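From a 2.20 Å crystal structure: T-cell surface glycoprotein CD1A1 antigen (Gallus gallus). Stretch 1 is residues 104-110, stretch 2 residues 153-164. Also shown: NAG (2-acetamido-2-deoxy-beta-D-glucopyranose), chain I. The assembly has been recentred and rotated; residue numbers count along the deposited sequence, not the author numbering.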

# COMPACT_ATOMS: atom_id res chain seq x y z
N THR A 104 12.83 -13.58 -16.83
CA THR A 104 11.42 -13.81 -17.11
C THR A 104 10.50 -12.58 -16.86
O THR A 104 10.58 -11.92 -15.82
CB THR A 104 10.93 -15.07 -16.34
OG1 THR A 104 11.59 -16.22 -16.89
CG2 THR A 104 9.41 -15.25 -16.44
N ILE A 105 9.64 -12.29 -17.84
CA ILE A 105 8.76 -11.12 -17.79
C ILE A 105 7.38 -11.57 -17.39
O ILE A 105 6.88 -12.56 -17.93
CB ILE A 105 8.72 -10.40 -19.17
CG1 ILE A 105 10.10 -9.79 -19.49
CG2 ILE A 105 7.63 -9.32 -19.23
CD1 ILE A 105 10.38 -9.71 -21.00
N ARG A 106 6.77 -10.87 -16.43
CA ARG A 106 5.33 -11.02 -16.22
C ARG A 106 4.70 -9.66 -16.45
O ARG A 106 5.24 -8.65 -15.99
CB ARG A 106 5.00 -11.56 -14.84
CG ARG A 106 3.45 -11.70 -14.56
CD ARG A 106 3.18 -12.21 -13.15
NE ARG A 106 3.33 -11.13 -12.18
CZ ARG A 106 2.34 -10.37 -11.72
NH1 ARG A 106 1.08 -10.56 -12.13
NH2 ARG A 106 2.62 -9.42 -10.84
N THR A 107 3.58 -9.62 -17.19
CA THR A 107 2.89 -8.37 -17.44
C THR A 107 1.52 -8.48 -16.82
O THR A 107 1.02 -9.59 -16.62
CB THR A 107 2.70 -8.04 -18.97
OG1 THR A 107 1.85 -9.06 -19.57
CG2 THR A 107 4.00 -7.89 -19.67
N PHE A 108 0.90 -7.34 -16.51
CA PHE A 108 -0.45 -7.37 -15.98
C PHE A 108 -1.20 -6.15 -16.40
O PHE A 108 -0.62 -5.05 -16.52
CB PHE A 108 -0.47 -7.50 -14.44
CG PHE A 108 0.42 -6.51 -13.70
CD1 PHE A 108 1.75 -6.79 -13.47
CD2 PHE A 108 -0.12 -5.32 -13.19
CE1 PHE A 108 2.56 -5.90 -12.78
CE2 PHE A 108 0.66 -4.43 -12.46
CZ PHE A 108 2.03 -4.70 -12.27
N PHE A 109 -2.49 -6.32 -16.68
CA PHE A 109 -3.32 -5.16 -16.95
C PHE A 109 -4.72 -5.64 -16.55
O PHE A 109 -5.36 -6.41 -17.28
CB PHE A 109 -3.23 -4.75 -18.44
CG PHE A 109 -4.06 -3.51 -18.85
CD1 PHE A 109 -3.93 -3.01 -20.15
CD2 PHE A 109 -4.88 -2.84 -17.96
CE1 PHE A 109 -4.63 -1.87 -20.58
CE2 PHE A 109 -5.60 -1.72 -18.35
CZ PHE A 109 -5.48 -1.22 -19.69
N ASP A 110 -5.13 -5.22 -15.34
CA ASP A 110 -6.37 -5.60 -14.73
C ASP A 110 -7.21 -4.36 -14.41
O ASP A 110 -6.69 -3.30 -13.98
CB ASP A 110 -6.14 -6.36 -13.41
CG ASP A 110 -5.45 -7.70 -13.63
OD1 ASP A 110 -4.21 -7.72 -13.67
OD2 ASP A 110 -6.15 -8.75 -13.70
N VAL A 153 -1.46 -2.44 -29.73
CA VAL A 153 -0.59 -1.44 -29.09
C VAL A 153 -0.41 -1.74 -27.58
O VAL A 153 0.68 -1.71 -27.09
CB VAL A 153 -1.10 0.01 -29.33
CG1 VAL A 153 -0.20 1.06 -28.61
CG2 VAL A 153 -1.17 0.29 -30.85
N ILE A 154 -1.48 -2.11 -26.88
CA ILE A 154 -1.33 -2.53 -25.44
C ILE A 154 -0.28 -3.66 -25.28
O ILE A 154 0.53 -3.63 -24.38
CB ILE A 154 -2.69 -2.93 -24.73
CG1 ILE A 154 -3.61 -1.70 -24.53
CG2 ILE A 154 -2.36 -3.65 -23.36
CD1 ILE A 154 -5.16 -2.03 -24.40
N GLN A 155 -0.25 -4.59 -26.22
CA GLN A 155 0.69 -5.71 -26.16
C GLN A 155 2.13 -5.24 -26.12
O GLN A 155 2.96 -5.78 -25.39
CB GLN A 155 0.54 -6.64 -27.38
CG GLN A 155 -0.65 -7.58 -27.31
CD GLN A 155 -0.85 -8.30 -28.67
OE1 GLN A 155 -0.94 -7.63 -29.72
NE2 GLN A 155 -0.90 -9.64 -28.64
N VAL A 156 2.42 -4.27 -26.98
CA VAL A 156 3.77 -3.71 -27.04
C VAL A 156 4.07 -2.85 -25.82
O VAL A 156 5.21 -2.82 -25.37
CB VAL A 156 3.98 -2.88 -28.32
CG1 VAL A 156 5.28 -2.18 -28.25
CG2 VAL A 156 4.06 -3.78 -29.56
N LEU A 157 3.08 -2.11 -25.34
CA LEU A 157 3.28 -1.27 -24.18
C LEU A 157 3.66 -2.14 -23.00
O LEU A 157 4.62 -1.83 -22.28
CB LEU A 157 2.01 -0.45 -23.85
CG LEU A 157 2.02 1.02 -24.44
CD1 LEU A 157 3.29 1.49 -25.13
CD2 LEU A 157 0.83 1.45 -25.25
N LEU A 158 2.91 -3.23 -22.79
CA LEU A 158 3.16 -4.14 -21.66
C LEU A 158 4.48 -4.90 -21.84
O LEU A 158 5.32 -4.87 -20.96
CB LEU A 158 2.00 -5.13 -21.43
CG LEU A 158 0.68 -4.56 -20.89
CD1 LEU A 158 -0.42 -5.68 -20.99
CD2 LEU A 158 0.80 -3.94 -19.48
N ASN A 159 4.70 -5.51 -22.99
CA ASN A 159 5.81 -6.46 -23.13
C ASN A 159 7.16 -5.83 -23.50
O ASN A 159 8.20 -6.43 -23.22
CB ASN A 159 5.48 -7.61 -24.10
CG ASN A 159 6.29 -8.90 -23.80
OD1 ASN A 159 6.38 -9.31 -22.64
ND2 ASN A 159 6.86 -9.54 -24.84
N ASP A 160 7.14 -4.64 -24.11
CA ASP A 160 8.37 -4.01 -24.59
C ASP A 160 8.65 -2.71 -23.84
O ASP A 160 9.66 -2.56 -23.14
CB ASP A 160 8.29 -3.76 -26.11
CG ASP A 160 7.99 -5.04 -26.91
OD1 ASP A 160 8.58 -6.13 -26.65
OD2 ASP A 160 7.13 -4.98 -27.81
N THR A 161 7.74 -1.75 -23.97
CA THR A 161 8.01 -0.47 -23.42
C THR A 161 7.99 -0.43 -21.87
O THR A 161 8.88 0.18 -21.27
CB THR A 161 7.29 0.70 -24.17
OG1 THR A 161 6.57 1.55 -23.29
CG2 THR A 161 6.51 0.26 -25.36
N CYS A 162 7.04 -1.12 -21.24
CA CYS A 162 7.04 -1.22 -19.77
C CYS A 162 8.33 -1.86 -19.25
O CYS A 162 8.94 -1.34 -18.34
CB CYS A 162 5.87 -2.06 -19.29
SG CYS A 162 5.59 -1.78 -17.59
N VAL A 163 8.72 -2.99 -19.84
CA VAL A 163 9.95 -3.72 -19.48
C VAL A 163 11.22 -2.88 -19.69
O VAL A 163 12.12 -2.81 -18.81
CB VAL A 163 10.04 -5.08 -20.28
CG1 VAL A 163 11.40 -5.73 -20.15
CG2 VAL A 163 8.95 -6.04 -19.85
N ASP A 164 11.30 -2.23 -20.86
CA ASP A 164 12.43 -1.40 -21.15
C ASP A 164 12.56 -0.28 -20.14
O ASP A 164 13.67 0.02 -19.71
CB ASP A 164 12.30 -0.78 -22.51
CG ASP A 164 12.44 -1.80 -23.66
OD1 ASP A 164 12.72 -3.02 -23.43
OD2 ASP A 164 12.25 -1.34 -24.81
C1 NAG I . 7.68 -10.74 -24.76
C2 NAG I . 7.23 -11.81 -25.79
C3 NAG I . 8.18 -13.03 -25.86
C4 NAG I . 9.59 -12.54 -26.23
C5 NAG I . 10.08 -11.39 -25.30
C6 NAG I . 11.31 -10.71 -25.94
C7 NAG I . 4.88 -11.62 -26.41
C8 NAG I . 3.49 -12.11 -26.22
N2 NAG I . 5.82 -12.21 -25.65
O3 NAG I . 7.72 -14.01 -26.79
O4 NAG I . 10.50 -13.64 -26.31
O5 NAG I . 9.08 -10.40 -24.96
O6 NAG I . 11.96 -9.81 -25.06
O7 NAG I . 5.11 -10.73 -27.24

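Stretch 2 is a helical segment that lies across one face of the strand formed by residues 105-110. The two axes approach to 8.3 Å, and their N-to-C directions differ by 131°, so the helix runs obliquely back along the strand. No hydrogen bond joins the two segments. The contact is made by van der Waals packing and buries 371 Å² in total.

The strand side chains alternate. Ile105, Thr107 and Phe109 point their CA-to-CB bonds toward the helix, while Arg106 and Phe108 point theirs away. This is the usual alternation of an extended chain.

Val153 opens stretch 2 and does not reach the strand. Its carbonyl accepts the first backbone hydrogen bond within the segment, from Leu157 N to Val153 O at 3.0 Å.

Ile154 is the first residue to make contact. It is buried and points toward the strand. Its CG2 lies 3.6 Å from CD1 of Phe109. The methyl sits at the edge of the ring, near the ring plane, so this is not packing on the ring face.

Gln155 points away, and Val156 and Leu157 are out of reach. One turn after Ile154, Leu158 returns to the strand. Leu158 N donates to Ile154 O at 2.9 Å, and the four-residue spacing brings both side chains round to the strand.

Leu158 has the largest covered area of any residue in the contact, 73 Å². It touches three consecutive strand residues. Its backbone O is 3.5 Å from Thr107 CG2, and its CB is 3.8 Å from the same methyl. Its CD2 reaches the backbone of the next residue, at 3.5 Å from Phe108 O. Its CD1 lies 3.9 Å from Phe109 CB and also sits at the edge of the Phe109 ring. The backbones are close here: Thr107 CA and Leu158 CA are 6.0 Å apart.

The CA-to-CB bond of Asn159 points sideways to the strand, but the end of its side chain comes nearer. OD1 is 3.6 Å from Ile105 CG2 and 4.1 Å from Thr107 CG2. Both neighbours are methyl groups, so OD1 gains no hydrogen bond from them. The other branch carries the glycan: Asn159 ND2 is bonded covalently to C1 of NAG at 1.5 Å.

From 157 to 162 the helix widens into a pi-type turn. Thr161 N donates to Val156 O at 3.1 Å, and Cys162 N to Leu157 O at 2.7 Å. Each bond spans five residues instead of four. Asp160 and Thr161 make no contact with the strand. Cys162 points its CA-to-CB bond toward the strand but makes no contact: Cys162 CB stays 6.1 Å from Thr107 CG2. It is bonded covalently to a group elsewhere in the structure.

Val163 makes the last contact. It comes five residues after Leu158, beyond the wide turn, and points toward the strand. Its CG2 packs against Ile105 CG2 at 3.6 Å. Asp164 is out of reach. The order of contacts thus runs from Phe109 back to Ile105 as the helix advances.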